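Local coordinates for putative sugar ABC transporter (Yersinia enterocolitica subsp. enterocolitica 8081, PDB 5ULB), which probably serves as the periplasmic binding protein of a sugar ABC importer, capturing methylthioribose-like sugars, and here holds 5-Se-methyl-5-seleno-D-ribofuranose in both anomeric forms, at residues Ser126-Ser131 with Glu157-Ala162; Ile146-Ala151 with Asp207-Thr212. All blocks are in the same frame, centred on the assembly; numbering follows the deposited sequence. Where two conformers were deposited one is given.

Interaction 1: Ser126-Ser131 with Glu157-Ala162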
loop_
_atom_site.group_PDB
_atom_site.type_symbol
_atom_site.label_atom_id
_atom_site.label_comp_id
_atom_site.label_asym_id
_atom_site.label_seq_id
_atom_site.Cartn_x
_atom_site.Cartn_y
_atom_site.Cartn_z
ATOM N N SER A 126 -12.244 5.763 2.632
ATOM C CA SER A 126 -12.005 6.996 1.818
ATOM C C SER A 126 -11.345 6.663 0.437
ATOM O O SER A 126 -11.737 7.241 -0.579
ATOM C CB SER A 126 -11.151 7.953 2.591
ATOM O OG SER A 126 -10.975 9.128 1.821
ATOM N N LEU A 127 -10.397 5.755 0.429
ATOM C CA LEU A 127 -9.797 5.332 -0.868
ATOM C C LEU A 127 -10.908 4.896 -1.800
ATOM O O LEU A 127 -10.860 5.184 -3.028
ATOM C CB LEU A 127 -8.785 4.200 -0.695
ATOM C CG LEU A 127 -7.513 4.536 0.030
ATOM C CD1 LEU A 127 -6.679 3.278 0.288
ATOM C CD2 LEU A 127 -6.667 5.557 -0.682
ATOM N N THR A 128 -11.871 4.110 -1.311
ATOM C CA THR A 128 -12.989 3.645 -2.087
ATOM C C THR A 128 -13.933 4.779 -2.478
ATOM O O THR A 128 -14.374 4.849 -3.612
ATOM C CB THR A 128 -13.723 2.524 -1.323
ATOM O OG1 THR A 128 -12.830 1.458 -1.039
ATOM C CG2 THR A 128 -14.916 2.025 -2.006
ATOM N N ASN A 129 -14.322 5.561 -1.460
ATOM C CA ASN A 129 -15.275 6.634 -1.731
ATOM C C ASN A 129 -14.755 7.571 -2.775
ATOM O O ASN A 129 -15.548 8.107 -3.570
ATOM C CB ASN A 129 -15.658 7.312 -0.420
ATOM C CG ASN A 129 -16.484 6.413 0.517
ATOM O OD1 ASN A 129 -17.113 5.493 0.096
ATOM N ND2 ASN A 129 -16.415 6.708 1.814
ATOM N N GLU A 130 -13.448 7.889 -2.760
ATOM C CA GLU A 130 -12.921 8.816 -3.724
ATOM C C GLU A 130 -12.731 8.239 -5.122
ATOM O O GLU A 130 -12.796 8.904 -6.134
ATOM C CB GLU A 130 -11.633 9.431 -3.196
ATOM C CG GLU A 130 -11.808 10.281 -1.969
ATOM C CD GLU A 130 -12.930 11.397 -1.969
ATOM O OE1 GLU A 130 -13.132 12.027 -2.911
ATOM O OE2 GLU A 130 -13.573 11.578 -0.862
ATOM N N SER A 131 -12.395 6.939 -5.205
ATOM C CA SER A 131 -12.084 6.287 -6.502
ATOM C C SER A 131 -13.355 5.767 -7.149
ATOM O O SER A 131 -13.762 6.208 -8.245
ATOM C CB SER A 131 -11.031 5.164 -6.320
ATOM O OG SER A 131 -11.441 4.165 -5.444
ATOM N N GLU A 157 -10.887 -6.328 2.339
ATOM C CA GLU A 157 -12.191 -6.498 2.953
ATOM C C GLU A 157 -12.797 -5.114 3.325
ATOM O O GLU A 157 -14.016 -4.919 3.154
ATOM C CB GLU A 157 -12.116 -7.501 4.097
ATOM C CG GLU A 157 -11.868 -8.994 3.574
ATOM C CD GLU A 157 -12.960 -9.699 2.586
ATOM O OE1 GLU A 157 -12.509 -10.805 1.980
ATOM O OE2 GLU A 157 -14.258 -9.183 2.377
ATOM N N ARG A 158 -11.972 -4.162 3.761
ATOM C CA ARG A 158 -12.522 -2.833 4.035
ATOM C C ARG A 158 -12.962 -2.105 2.780
ATOM O O ARG A 158 -13.991 -1.414 2.774
ATOM C CB ARG A 158 -11.492 -2.030 4.764
ATOM C CG ARG A 158 -11.192 -2.496 6.249
ATOM C CD ARG A 158 -10.198 -1.527 6.886
ATOM N NE ARG A 158 -8.904 -1.524 6.407
ATOM C CZ ARG A 158 -7.829 -2.281 6.860
ATOM N NH1 ARG A 158 -8.007 -3.117 7.945
ATOM N NH2 ARG A 158 -6.513 -2.237 6.142
ATOM N N ARG A 159 -12.216 -2.240 1.695
ATOM C CA ARG A 159 -12.640 -1.632 0.399
ATOM C C ARG A 159 -13.921 -2.256 -0.082
ATOM O O ARG A 159 -14.820 -1.541 -0.563
ATOM C CB ARG A 159 -11.548 -1.769 -0.615
ATOM C CG ARG A 159 -10.330 -0.930 -0.251
ATOM C CD ARG A 159 -9.037 -1.217 -0.975
ATOM N NE ARG A 159 -7.934 -0.558 -0.359
ATOM C CZ ARG A 159 -6.665 -0.723 -0.673
ATOM N NH1 ARG A 159 -6.296 -1.361 -1.788
ATOM N NH2 ARG A 159 -5.734 -0.255 0.112
ATOM N N GLN A 160 -14.066 -3.577 0.034
ATOM C CA GLN A 160 -15.280 -4.239 -0.417
ATOM C C GLN A 160 -16.492 -3.746 0.423
ATOM O O GLN A 160 -17.550 -3.533 -0.169
ATOM C CB GLN A 160 -15.133 -5.780 -0.202
ATOM C CG GLN A 160 -16.356 -6.615 -0.553
ATOM C CD GLN A 160 -16.695 -6.559 -2.032
ATOM O OE1 GLN A 160 -15.857 -6.246 -2.897
ATOM N NE2 GLN A 160 -17.881 -7.034 -2.347
ATOM N N ALA A 161 -16.339 -3.556 1.709
ATOM C CA ALA A 161 -17.485 -3.087 2.551
ATOM C C ALA A 161 -17.908 -1.675 2.084
ATOM O O ALA A 161 -19.111 -1.402 1.954
ATOM C CB ALA A 161 -17.160 -3.106 4.019
ATOM N N ALA A 162 -16.903 -0.824 1.871
ATOM C CA ALA A 162 -17.234 0.534 1.436
ATOM C C ALA A 162 -17.891 0.535 0.057
ATOM O O ALA A 162 -18.826 1.334 -0.242
ATOM C CB ALA A 162 -16.001 1.416 1.472
HETATM O O HOH W 1 -18.913 3.723 1.215
#
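Helices 124-138 and 154-169 lie side by side against the sheet of one lobe of a periplasmic binding protein fold. Near this contact their axes come within 8.7 Å and cross at -46°, and both helices run in roughly the same direction. Along 157-162, the first residue to touch 126-131 is Arg159, opposite Thr128. Its CG stands beside the backbone N, chi1 -67°, and the chain then runs extended to NE. This carries the guanidinium past Leu127 and into the sugar pocket. There NH1 bonds O3 of the bound sugar in either anomer, and NE makes a salt bridge with Asp124, just before 126-131. Asp124 is consistent with a second-shell role, since its bond to NE would limit rotation of the guanidinium. Leu127 crosses the arginine obliquely, and its CD1 lies 3.7 Å from Arg159 NH2. An apolar methyl is thereby set beside the charged group. At the base of the same arginine, Thr128 OG1 rests 3.4 Å from Arg159 CA and also touches CB and CG. The polar partner of this hydroxyl is the carbonyl of Asp124, one turn back in its own helix. One turn after Arg159 comes Ala162, which points its methyl at the first helix. Its CB sits 3.7 Å from Thr128 CG2 and also meets Thr128 CB. Thr128 OG1 lies beside its backbone N, chi1 -58°, which puts CG2 anti to that N. CG2 therefore faces Ala162 while OG1 faces Arg159. At one edge of the contact, a single water joins the helices by donating to Ala162 O at 2.8 Å and to Asn129 OD1, also at 2.8 Å.

Interaction 2: Ile146-Ala151 with Asp207-Thr212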
loop_
_atom_site.group_PDB
_atom_site.type_symbol
_atom_site.label_atom_id
_atom_site.label_comp_id
_atom_site.label_asym_id
_atom_site.label_seq_id
_atom_site.Cartn_x
_atom_site.Cartn_y
_atom_site.Cartn_z
ATOM N N ILE A 146 -16.648 -3.730 -14.125
ATOM C CA ILE A 146 -15.872 -4.867 -13.609
ATOM C C ILE A 146 -15.133 -4.345 -12.364
ATOM O O ILE A 146 -14.601 -3.261 -12.408
ATOM C CB ILE A 146 -14.821 -5.361 -14.690
ATOM C CG1 ILE A 146 -15.475 -5.609 -16.039
ATOM C CG2 ILE A 146 -14.102 -6.564 -14.177
ATOM C CD1 ILE A 146 -16.581 -6.532 -16.042
ATOM N N LYS A 147 -15.050 -5.195 -11.347
ATOM C CA LYS A 147 -14.256 -4.913 -10.156
ATOM C C LYS A 147 -12.998 -5.823 -10.222
ATOM O O LYS A 147 -13.080 -6.988 -10.507
ATOM C CB LYS A 147 -15.099 -5.257 -8.899
ATOM C CG LYS A 147 -14.313 -5.138 -7.587
ATOM C CD LYS A 147 -15.213 -5.133 -6.403
ATOM C CE LYS A 147 -16.030 -6.318 -6.118
ATOM N NZ LYS A 147 -15.344 -7.411 -5.602
ATOM N N LEU A 148 -11.872 -5.170 -9.912
ATOM C CA LEU A 148 -10.576 -5.940 -9.756
ATOM C C LEU A 148 -10.271 -5.932 -8.273
ATOM O O LEU A 148 -10.088 -4.879 -7.652
ATOM C CB LEU A 148 -9.451 -5.294 -10.522
ATOM C CG LEU A 148 -9.786 -4.783 -11.943
ATOM C CD1 LEU A 148 -8.621 -4.025 -12.572
ATOM C CD2 LEU A 148 -10.235 -5.918 -12.852
ATOM N N TRP A 149 -10.246 -7.140 -7.664
ATOM C CA TRP A 149 -10.281 -7.260 -6.235
ATOM C C TRP A 149 -9.875 -8.732 -5.852
ATOM O O TRP A 149 -10.111 -9.621 -6.670
ATOM C CB TRP A 149 -11.727 -7.019 -5.737
ATOM C CG TRP A 149 -12.000 -7.064 -4.282
ATOM C CD1 TRP A 149 -11.727 -6.119 -3.337
ATOM C CD2 TRP A 149 -12.517 -8.207 -3.542
ATOM N NE1 TRP A 149 -12.071 -6.601 -2.137
ATOM C CE2 TRP A 149 -12.590 -7.858 -2.179
ATOM C CE3 TRP A 149 -13.014 -9.449 -3.938
ATOM C CZ2 TRP A 149 -13.110 -8.687 -1.232
ATOM C CZ3 TRP A 149 -13.492 -10.292 -3.001
ATOM C CH2 TRP A 149 -13.539 -9.892 -1.679
ATOM N N VAL A 150 -9.307 -8.892 -4.721
ATOM C CA VAL A 150 -8.979 -10.254 -4.146
ATOM C C VAL A 150 -9.426 -10.322 -2.711
ATOM O O VAL A 150 -9.153 -9.426 -1.930
ATOM C CB VAL A 150 -7.502 -10.596 -4.365
ATOM C CG1 VAL A 150 -6.550 -9.641 -3.681
ATOM C CG2 VAL A 150 -7.196 -12.013 -3.966
ATOM N N ALA A 151 -10.034 -11.454 -2.347
ATOM C CA ALA A 151 -10.510 -11.626 -0.969
ATOM C C ALA A 151 -9.384 -11.853 0.007
ATOM O O ALA A 151 -8.317 -12.328 -0.323
ATOM C CB ALA A 151 -11.453 -12.789 -0.912
ATOM N N ASP A 207 -18.966 -0.196 -19.046
ATOM C CA ASP A 207 -18.667 1.240 -18.966
ATOM C C ASP A 207 -17.374 1.602 -18.261
ATOM O O ASP A 207 -16.673 2.556 -18.664
ATOM C CB ASP A 207 -19.844 1.944 -18.245
ATOM C CG ASP A 207 -21.152 1.772 -19.002
ATOM O OD1 ASP A 207 -21.129 2.161 -20.172
ATOM O OD2 ASP A 207 -22.105 1.141 -18.471
ATOM N N ALA A 208 -17.034 0.854 -17.169
ATOM C CA ALA A 208 -15.931 1.247 -16.367
ATOM C C ALA A 208 -15.388 0.037 -15.624
ATOM O O ALA A 208 -16.082 -0.953 -15.426
ATOM C CB ALA A 208 -16.335 2.397 -15.403
ATOM N N ILE A 209 -14.146 0.219 -15.124
ATOM C CA ILE A 209 -13.480 -0.762 -14.277
ATOM C C ILE A 209 -12.964 -0.078 -13.019
ATOM O O ILE A 209 -12.315 0.972 -13.128
ATOM C CB ILE A 209 -12.358 -1.506 -15.063
ATOM C CG1 ILE A 209 -12.923 -2.201 -16.259
ATOM C CG2 ILE A 209 -11.549 -2.392 -14.153
ATOM C CD1 ILE A 209 -11.885 -2.843 -17.163
ATOM N N TRP A 210 -13.249 -0.690 -11.872
ATOM C CA TRP A 210 -12.688 -0.195 -10.601
ATOM C C TRP A 210 -11.610 -1.143 -10.145
ATOM O O TRP A 210 -11.888 -2.307 -9.842
ATOM C CB TRP A 210 -13.767 -0.098 -9.554
ATOM C CG TRP A 210 -13.323 0.409 -8.202
ATOM C CD1 TRP A 210 -12.532 1.513 -7.989
ATOM C CD2 TRP A 210 -13.531 -0.201 -6.946
ATOM N NE1 TRP A 210 -12.302 1.655 -6.653
ATOM C CE2 TRP A 210 -12.897 0.617 -6.008
ATOM C CE3 TRP A 210 -14.219 -1.310 -6.493
ATOM C CZ2 TRP A 210 -12.922 0.339 -4.621
ATOM C CZ3 TRP A 210 -14.249 -1.571 -5.189
ATOM C CH2 TRP A 210 -13.583 -0.753 -4.259
ATOM N N GLY A 211 -10.361 -0.597 -10.108
ATOM C CA GLY A 211 -9.255 -1.421 -9.664
ATOM C C GLY A 211 -8.853 -1.055 -8.238
ATOM O O GLY A 211 -8.461 0.068 -7.931
ATOM N N THR A 212 -8.906 -2.109 -7.349
ATOM C CA THR A 212 -8.661 -1.877 -5.928
ATOM C C THR A 212 -7.214 -1.930 -5.527
ATOM O O THR A 212 -6.871 -1.612 -4.427
ATOM C CB THR A 212 -9.443 -2.859 -5.093
ATOM O OG1 THR A 212 -8.983 -4.196 -5.310
ATOM C CG2 THR A 212 -10.928 -2.750 -5.331
#
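Two neighbouring parallel strands, 143-148 and 208-211, meet here in the sheet of one alpha/beta lobe of the periplasmic binding protein fold and run on into loops at the sugar pocket. The pairs Ile146 with Ile209, Lys147 with Trp210 and Leu148 with Gly211 set the register. The main-chain ladder starts with Ile146 N bonding Ala208 O at 3.1 Å. Trp210 N then gives to Ile146 O, nearly along the C=O axis. Leu148 N to Trp210 O is the straightest bond, 2.9 Å with an N-H...O angle of 171°. Leu148 O closes the ladder by accepting twice, from Thr212 N at 3.0 Å and from Thr212 OG1 at 2.7 Å. The hydroxyl comes in on a lone pair in the carbonyl plane. It gets there because OG1 takes the crowded position between backbone N and carbonyl carbon, chi1 65°. On one face of the sheet, Ile209 CG2 fits against Leu148, 3.7 Å from its CG, and the two side chains cross obliquely. Helix 214-226 covers the leucine. On the other face, Lys147 and Trp210 run side by side. Lys147 CD meets the edge of the indole, 3.9 Å from Trp210 CZ3. The lysine chain bends at its end, which places NZ 3.1 Å above the plane of the Trp149 ring, offset toward the rim, with Ser178 and Gln160 as hydrogen-bond partners. Trp149 NE1 is held by Met156 O. Thr212 CG2 lies over the rim of one face of the Trp210 ring. The double grip on Leu148 O ties Thr212, a pocket residue, to the neighbouring strand. Its hydroxyl is spent on that carbonyl, and its side chain stays about 6 Å from the sugar at nearest atoms.

From the N terminus the segments come in the order 126-131, 146-151, 157-162 and 207-212. Interaction 1 closes a loop of 25 residues that contains strand 143-148, so it joins helices on both sides of that strand in the chain. Interaction 2 closes a loop of 55 residues that contains helix 154-169 and strand 173-179. The segments alternate, so the two loops cross rather than nest. The contacts also touch: Ser131 OG lies 2.9 Å from Trp210 NE1, a probable hydrogen bond. Together they tie a helix pair to the sheet beneath it, at the sugar pocket, where Arg159 NH1 makes a weak hydrogen bond with Thr212 O.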